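Local coordinates for uncharacterized protein (Xanthomonas axonopodis pv. citri, PDB 3OV5) that is the VirB7 component of a type IV secretion system linked to the bacterial outer membrane, here its globular N0-like domain, probably serving protein transport, at residues Pro10-Leu15 / Leu19-Ala24; Ser45-Thr50 / Ala56-Ala61; Ser69-Val72 / Leu77-Gln80. All coordinates share one frame; numbering follows the deposited sequence. Where two conformers were deposited one is given.

Overall arrangement
Contacts 1 and 2 each join a loop or short strand segment to a helix, and contact 3 pairs the two strands of a hairpin. Contacts 1 and 2 are buried. Contact 3 is only partly buried, with its serine and glutamine face partly exposed. In contact 1 Asp12 meets Arg21 directly in a salt bridge. In contact 2 Glu58 reaches backbone groups of its partner through water. Contact 3 rests on regular backbone bonds, with a single water on its polar face. Their apolar parts meet in one core. Leu59 of contact 2 packs on Leu15 and Leu19 of contact 1, while Leu19 also touches Val79 of contact 3. Ser60 and Val70 probably hydrogen-bond between contacts 2 and 3.

Contact 1: residues Pro10-Leu15 / Leu19-Ala24; sequences PMDGTL and LERWAA
Arg21 starts extended, its CG opposite the backbone N (chi1 -176°), and its chain then bends at chi3 (62°). This bend brings the side edge of the guanidinium to Asp12, whose carboxylate comes from the other segment. The grip is side-on and bidentate. Arg21 NE gives a nearly straight bond to the syn lone pair of Asp12 OD2, 2.9 Å away. Arg21 NH2 meets Asp12 OD1 at 2.8 Å, a more bent bond tilted from both planes. The two flat groups are nearly coplanar, 25° apart. Met11 adds its SD against Arg21 CD at 4.0 Å. The salt bridge ties the loop 10-15 to helix 15-24, in a domain whose family belongs to the secretin N0 clan. Thr14 is the N-cap of this helix. Just after it, Leu15 O accepts from Leu19 N at 3.0 Å, an early bond of the helix. Leu15 and Leu19 lie side by side, with their CD1 atoms 3.8 Å apart. Both leucines also touch Leu59 of helix 52-63. Second partners hold the charged pair in place: Thr9 N bonds to Asp12 OD1, and Asp25 forms a salt bridge with Arg21 NH1.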
loop_
_atom_site.group_PDB
_atom_site.type_symbol
_atom_site.label_atom_id
_atom_site.label_comp_id
_atom_site.label_asym_id
_atom_site.label_seq_id
_atom_site.Cartn_x
_atom_site.Cartn_y
_atom_site.Cartn_z
ATOM N N PRO A 10 11.780 -2.583 -8.792
ATOM C CA PRO A 10 13.132 -2.366 -8.272
ATOM C C PRO A 10 13.341 -1.021 -7.560
ATOM O O PRO A 10 14.136 -0.936 -6.644
ATOM C CB PRO A 10 14.017 -2.466 -9.535
ATOM C CG PRO A 10 13.307 -3.430 -10.388
ATOM C CD PRO A 10 11.851 -3.022 -10.207
ATOM N N MET A 11 12.588 0.003 -7.933
ATOM C CA MET A 11 12.691 1.326 -7.345
ATOM C C MET A 11 12.235 1.386 -5.883
ATOM O O MET A 11 12.613 2.295 -5.125
ATOM C CB MET A 11 11.826 2.325 -8.183
ATOM C CG MET A 11 11.865 3.703 -7.744
ATOM S SD MET A 11 10.936 4.511 -9.001
ATOM C CE MET A 11 10.802 6.059 -8.112
ATOM N N ASP A 12 11.339 0.476 -5.504
ATOM C CA ASP A 12 10.613 0.593 -4.252
ATOM C C ASP A 12 11.297 -0.284 -3.208
ATOM O O ASP A 12 11.420 -1.513 -3.351
ATOM C CB ASP A 12 9.213 0.046 -4.405
ATOM C CG ASP A 12 8.458 0.640 -5.553
ATOM O OD1 ASP A 12 7.912 -0.175 -6.313
ATOM O OD2 ASP A 12 8.396 1.891 -5.686
ATOM N N GLY A 13 11.744 0.342 -2.143
ATOM C CA GLY A 13 12.358 -0.414 -1.027
ATOM C C GLY A 13 11.471 -0.607 0.191
ATOM O O GLY A 13 11.693 -1.545 0.980
ATOM N N THR A 14 10.501 0.291 0.384
ATOM C CA THR A 14 9.736 0.271 1.604
ATOM C C THR A 14 8.265 0.418 1.318
ATOM O O THR A 14 7.855 0.837 0.218
ATOM C CB THR A 14 10.152 1.401 2.582
ATOM O OG1 THR A 14 9.630 2.652 2.104
ATOM C CG2 THR A 14 11.669 1.515 2.753
ATOM N N LEU A 15 7.461 0.126 2.332
ATOM C CA LEU A 15 6.020 0.250 2.252
ATOM C C LEU A 15 5.616 1.692 1.893
ATOM O O LEU A 15 4.835 1.914 0.954
ATOM C CB LEU A 15 5.407 -0.164 3.592
ATOM C CG LEU A 15 3.905 -0.022 3.721
ATOM C CD1 LEU A 15 3.147 -0.843 2.690
ATOM C CD2 LEU A 15 3.482 -0.404 5.149
ATOM N N LEU A 19 4.149 3.058 -1.743
ATOM C CA LEU A 19 2.842 3.709 -1.777
ATOM C C LEU A 19 2.932 5.161 -2.260
ATOM O O LEU A 19 2.000 5.649 -2.873
ATOM C CB LEU A 19 2.174 3.601 -0.414
ATOM C CG LEU A 19 1.629 2.203 -0.120
ATOM C CD1 LEU A 19 1.194 2.128 1.333
ATOM C CD2 LEU A 19 0.480 1.876 -1.048
ATOM N N GLU A 20 4.019 5.875 -1.959
ATOM C CA GLU A 20 4.189 7.208 -2.511
ATOM C C GLU A 20 4.153 7.132 -4.048
ATOM O O GLU A 20 3.545 7.983 -4.704
ATOM C CB GLU A 20 5.520 7.830 -2.064
ATOM C CG GLU A 20 5.516 8.287 -0.644
ATOM C CD GLU A 20 6.891 8.666 -0.133
ATOM O OE1 GLU A 20 6.944 9.119 1.044
ATOM O OE2 GLU A 20 7.901 8.520 -0.848
ATOM N N ARG A 21 4.813 6.104 -4.607
ATOM C CA ARG A 21 4.800 5.930 -6.056
ATOM C C ARG A 21 3.404 5.557 -6.546
ATOM O O ARG A 21 2.916 6.141 -7.540
ATOM C CB ARG A 21 5.871 4.941 -6.500
ATOM C CG ARG A 21 5.925 4.823 -8.010
ATOM C CD ARG A 21 7.049 3.885 -8.501
ATOM N NE ARG A 21 6.833 2.528 -8.009
ATOM C CZ ARG A 21 5.904 1.707 -8.491
ATOM N NH1 ARG A 21 5.212 2.002 -9.583
ATOM N NH2 ARG A 21 5.677 0.552 -7.878
ATOM N N TRP A 22 2.751 4.567 -5.915
ATOM C CA TRP A 22 1.394 4.229 -6.355
ATOM C C TRP A 22 0.492 5.460 -6.325
ATOM O O TRP A 22 -0.332 5.668 -7.207
ATOM C CB TRP A 22 0.781 3.158 -5.468
ATOM C CG TRP A 22 1.384 1.779 -5.606
ATOM C CD1 TRP A 22 2.510 1.389 -6.307
ATOM C CD2 TRP A 22 0.866 0.586 -4.992
ATOM N NE1 TRP A 22 2.714 0.022 -6.160
ATOM C CE2 TRP A 22 1.720 -0.489 -5.356
ATOM C CE3 TRP A 22 -0.249 0.330 -4.182
ATOM C CZ2 TRP A 22 1.479 -1.799 -4.933
ATOM C CZ3 TRP A 22 -0.479 -0.971 -3.763
ATOM C CH2 TRP A 22 0.384 -2.006 -4.128
ATOM N N ALA A 23 0.629 6.277 -5.276
ATOM C CA ALA A 23 -0.204 7.477 -5.121
ATOM C C ALA A 23 0.106 8.482 -6.248
ATOM O O ALA A 23 -0.792 8.993 -6.932
ATOM C CB ALA A 23 0.009 8.120 -3.766
ATOM N N ALA A 24 1.391 8.747 -6.478
ATOM C CA ALA A 24 1.826 9.655 -7.552
ATOM C C ALA A 24 1.330 9.160 -8.907
ATOM O O ALA A 24 0.933 9.955 -9.772
ATOM C CB ALA A 24 3.325 9.772 -7.548
#

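Contact 2: residues Ser45-Thr50 / Ala56-Ala61; sequences SAISTT and ATELSA. With IPA (isopropyl alcohol), chain B.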
loop_
_atom_site.group_PDB
_atom_site.type_symbol
_atom_site.label_atom_id
_atom_site.label_comp_id
_atom_site.label_asym_id
_atom_site.label_seq_id
_atom_site.Cartn_x
_atom_site.Cartn_y
_atom_site.Cartn_z
ATOM N N SER A 45 5.715 -9.187 -3.355
ATOM C CA SER A 45 6.099 -9.542 -4.729
ATOM C C SER A 45 4.969 -10.251 -5.481
ATOM O O SER A 45 5.027 -10.356 -6.708
ATOM C CB SER A 45 7.394 -10.332 -4.689
ATOM O OG SER A 45 8.440 -9.445 -4.278
ATOM N N ALA A 46 3.936 -10.721 -4.804
ATOM C CA ALA A 46 2.793 -11.348 -5.458
ATOM C C ALA A 46 1.862 -10.336 -6.119
ATOM O O ALA A 46 1.028 -10.722 -6.938
ATOM C CB ALA A 46 2.020 -12.199 -4.455
ATOM N N ILE A 47 1.948 -9.054 -5.745
ATOM C CA ILE A 47 0.941 -8.100 -6.188
ATOM C C ILE A 47 1.252 -7.622 -7.595
ATOM O O ILE A 47 2.354 -7.123 -7.868
ATOM C CB ILE A 47 0.887 -6.907 -5.239
ATOM C CG1 ILE A 47 0.588 -7.394 -3.810
ATOM C CG2 ILE A 47 -0.136 -5.889 -5.741
ATOM C CD1 ILE A 47 0.634 -6.268 -2.762
ATOM N N SER A 48 0.288 -7.761 -8.485
ATOM C CA SER A 48 0.425 -7.235 -9.834
ATOM C C SER A 48 -0.961 -7.147 -10.418
ATOM O O SER A 48 -1.498 -8.141 -10.906
ATOM C CB SER A 48 1.291 -8.164 -10.693
ATOM O OG SER A 48 1.298 -7.734 -12.045
ATOM N N THR A 49 -1.557 -5.964 -10.357
ATOM C CA THR A 49 -2.945 -5.806 -10.765
ATOM C C THR A 49 -3.212 -4.406 -11.244
ATOM O O THR A 49 -2.636 -3.439 -10.737
ATOM C CB THR A 49 -3.909 -6.180 -9.608
ATOM O OG1 THR A 49 -5.253 -5.847 -9.971
ATOM C CG2 THR A 49 -3.555 -5.425 -8.350
ATOM N N THR A 50 -4.112 -4.275 -12.220
ATOM C CA THR A 50 -4.549 -2.971 -12.677
ATOM C C THR A 50 -5.513 -2.293 -11.690
ATOM O O THR A 50 -5.808 -1.108 -11.851
ATOM C CB THR A 50 -5.244 -3.043 -14.056
ATOM O OG1 THR A 50 -6.389 -3.891 -13.932
ATOM C CG2 THR A 50 -4.290 -3.548 -15.136
ATOM N N ALA A 56 -4.344 -2.407 -3.081
ATOM C CA ALA A 56 -4.337 -1.887 -1.723
ATOM C C ALA A 56 -4.767 -2.968 -0.742
ATOM O O ALA A 56 -4.220 -3.090 0.362
ATOM C CB ALA A 56 -5.264 -0.688 -1.615
ATOM N N THR A 57 -5.769 -3.752 -1.125
ATOM C CA THR A 57 -6.332 -4.808 -0.271
ATOM C C THR A 57 -5.334 -5.962 -0.088
ATOM O O THR A 57 -5.137 -6.470 1.027
ATOM C CB THR A 57 -7.676 -5.253 -0.846
ATOM O OG1 THR A 57 -8.535 -4.094 -0.868
ATOM C CG2 THR A 57 -8.334 -6.328 -0.029
ATOM N N GLU A 58 -4.663 -6.370 -1.168
ATOM C CA GLU A 58 -3.604 -7.373 -1.041
ATOM C C GLU A 58 -2.525 -6.872 -0.096
ATOM O O GLU A 58 -2.028 -7.615 0.761
ATOM C CB GLU A 58 -2.982 -7.702 -2.390
ATOM C CG GLU A 58 -3.879 -8.468 -3.341
ATOM C CD GLU A 58 -3.117 -8.930 -4.575
ATOM O OE1 GLU A 58 -2.147 -9.689 -4.390
ATOM O OE2 GLU A 58 -3.496 -8.552 -5.707
ATOM N N LEU A 59 -2.128 -5.621 -0.278
ATOM C CA LEU A 59 -1.084 -5.041 0.561
ATOM C C LEU A 59 -1.513 -4.981 2.019
ATOM O O LEU A 59 -0.727 -5.263 2.943
ATOM C CB LEU A 59 -0.702 -3.683 0.025
ATOM C CG LEU A 59 0.540 -3.042 0.635
ATOM C CD1 LEU A 59 1.774 -3.897 0.402
ATOM C CD2 LEU A 59 0.723 -1.648 0.054
ATOM N N SER A 60 -2.772 -4.591 2.226
ATOM C CA SER A 60 -3.350 -4.600 3.556
ATOM C C SER A 60 -3.202 -5.972 4.219
ATOM O O SER A 60 -2.791 -6.073 5.375
ATOM C CB SER A 60 -4.818 -4.205 3.446
ATOM O OG SER A 60 -5.335 -3.929 4.732
ATOM N N ALA A 61 -3.539 -7.032 3.494
ATOM C CA ALA A 61 -3.458 -8.372 4.046
ATOM C C ALA A 61 -2.014 -8.728 4.412
ATOM O O ALA A 61 -1.773 -9.414 5.415
ATOM C CB ALA A 61 -4.025 -9.378 3.086
HETATM C C1 IPA B . -7.289 -4.644 -16.578
HETATM C C2 IPA B . -7.013 -6.113 -16.828
HETATM C C3 IPA B . -6.035 -6.315 -17.971
HETATM O O2 IPA B . -6.533 -6.753 -15.662
HETATM O O HOH W 1 -1.486 -11.849 -5.988
HETATM O O HOH W 2 -2.233 -8.777 -7.819
#
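Ile47 and Glu58 run alongside one another, pointing opposite ways. Ile47 CG1 lies 3.6 Å from Glu58 OE1 and also packs on Glu58 CB. Its CD1 goes further along the helix and meets Leu59 CB at 4.0 Å. Ile47 CG1 stands anti to the carbonyl carbon (chi1 -58°), which lays CG1 and CD1 against Glu58 CB. Thr49 adds its methyl CG2, 4.1 Å from Glu58 OE2. The carboxylate reaches the backbone of 45-50 through two waters. One donates to Glu58 OE1 at 2.8 Å and to Ala46 O at 2.9 Å. The other accepts from Ser48 N at 2.8 Å and lies 2.5 Å from Glu58 OE2. That distance is short and Glu58 was modelled in two conformers, so this bond is less sure. Further out, Gln54 NE2 holds Glu58 OE2 from one turn earlier in helix 52-63. Thr49 OG1 bonds to Ser51 N, and the Thr49 backbone pairs with Tyr6, joining the short, weakly bonded strand 48-49 to strand 6-7. Leu59 also packs on Met18 and Trp22 of helix 15-24. The first water and Gln54 NE2, both donating to Glu58, would suit an ionised carboxylate, though its second conformer leaves this less sure.

Contact 3: residues Ser69-Val72 / Leu77-Gln80; sequences SVSV and LLVQ
Ser69 and Gln80 face each other as a hydrogen-bonded antiparallel pair. Ser69 N gives an almost straight bond to Gln80 O at 2.8 Å, and Gln80 N returns one to Ser69 O. Ser71 and Leu78 repeat the pattern, with Leu78 N to Ser71 O also 2.8 Å. Val70 with Val79 is the non-hydrogen-bonded pair between them, and Val72 with Leu77 is the next one beyond.

The Gln80 side chain can be followed outward. Its CB rises on the face shared with Ser69, Ser71 and Leu78. CG sits between the backbone N and the carbonyl carbon (chi1 62°), 4.1 Å from Ser69 O and 4.2 Å from Ser69 CB. The chain then runs extended through CD. At the tip, NE2 donates to a water at 3.0 Å. The same water bonds to Ser69 OG and Ser71 OG, and it donates to Leu78 O. One water therefore joins three side chains and a carbonyl across both strands.

The other face is apolar. Val70 CG2 lies 4.2 Å from Val79 CG2, and Val72 CG2 lies 4.1 Å from Leu77 CD2. Leu77 and Val79 also pack on Leu19 of helix 15-24, while Val70 and Val72 touch Ala56 of helix 52-63. Strand 29-32 runs parallel to 76-81 on its other edge. The arrangement is a two-stranded antiparallel beta hairpin in a mixed sheet, with two helices packed on its apolar face, consistent with an N0-type alpha/beta domain.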
loop_
_atom_site.group_PDB
_atom_site.type_symbol
_atom_site.label_atom_id
_atom_site.label_comp_id
_atom_site.label_asym_id
_atom_site.label_seq_id
_atom_site.Cartn_x
_atom_site.Cartn_y
_atom_site.Cartn_z
ATOM N N SER A 69 -3.808 -1.591 8.354
ATOM C CA SER A 69 -4.776 -1.572 7.270
ATOM C C SER A 69 -4.305 -0.616 6.177
ATOM O O SER A 69 -3.833 0.485 6.469
ATOM C CB SER A 69 -6.109 -1.022 7.799
ATOM O OG SER A 69 -7.033 -0.795 6.757
ATOM N N VAL A 70 -4.392 -1.077 4.926
ATOM C CA VAL A 70 -4.189 -0.219 3.756
ATOM C C VAL A 70 -5.492 -0.211 2.970
ATOM O O VAL A 70 -6.056 -1.272 2.698
ATOM C CB VAL A 70 -3.064 -0.750 2.846
ATOM C CG1 VAL A 70 -2.864 0.189 1.639
ATOM C CG2 VAL A 70 -1.749 -0.923 3.641
ATOM N N SER A 71 -5.981 0.979 2.638
ATOM C CA SER A 71 -7.250 1.083 1.934
ATOM C C SER A 71 -7.255 2.305 1.031
ATOM O O SER A 71 -6.379 3.168 1.131
ATOM C CB SER A 71 -8.422 1.128 2.918
ATOM O OG SER A 71 -8.339 2.288 3.734
ATOM N N VAL A 72 -8.232 2.321 0.132
ATOM C CA VAL A 72 -8.522 3.446 -0.734
ATOM C C VAL A 72 -9.721 4.215 -0.143
ATOM O O VAL A 72 -10.800 3.630 0.044
ATOM C CB VAL A 72 -8.893 2.960 -2.146
ATOM C CG1 VAL A 72 -9.204 4.134 -3.033
ATOM C CG2 VAL A 72 -7.785 2.101 -2.740
ATOM N N LEU A 77 -4.660 6.935 -0.578
ATOM C CA LEU A 77 -4.232 5.669 -0.043
ATOM C C LEU A 77 -3.978 5.905 1.446
ATOM O O LEU A 77 -3.215 6.785 1.818
ATOM C CB LEU A 77 -2.969 5.201 -0.762
ATOM C CG LEU A 77 -3.204 4.826 -2.227
ATOM C CD1 LEU A 77 -1.892 4.637 -2.952
ATOM C CD2 LEU A 77 -3.963 3.525 -2.302
ATOM N N LEU A 78 -4.677 5.144 2.280
ATOM C CA LEU A 78 -4.700 5.342 3.721
ATOM C C LEU A 78 -4.085 4.135 4.413
ATOM O O LEU A 78 -4.567 3.008 4.249
ATOM C CB LEU A 78 -6.148 5.518 4.201
ATOM C CG LEU A 78 -6.350 5.685 5.699
ATOM C CD1 LEU A 78 -5.606 6.878 6.290
ATOM C CD2 LEU A 78 -7.832 5.802 5.969
ATOM N N VAL A 79 -2.993 4.370 5.147
ATOM C CA VAL A 79 -2.297 3.332 5.901
ATOM C C VAL A 79 -2.452 3.679 7.375
ATOM O O VAL A 79 -2.077 4.775 7.774
ATOM C CB VAL A 79 -0.805 3.269 5.534
ATOM C CG1 VAL A 79 -0.158 2.113 6.278
ATOM C CG2 VAL A 79 -0.611 3.134 4.025
ATOM N N GLN A 80 -3.019 2.771 8.175
ATOM C CA GLN A 80 -3.349 3.140 9.545
ATOM C C GLN A 80 -3.427 1.871 10.376
ATOM O O GLN A 80 -3.560 0.770 9.841
ATOM C CB GLN A 80 -4.697 3.874 9.596
ATOM C CG GLN A 80 -5.830 2.990 9.106
ATOM C CD GLN A 80 -7.177 3.633 9.134
ATOM O OE1 GLN A 80 -7.501 4.463 10.000
ATOM N NE2 GLN A 80 -8.022 3.193 8.218
HETATM O O HOH W 3 -6.725 1.790 5.867
#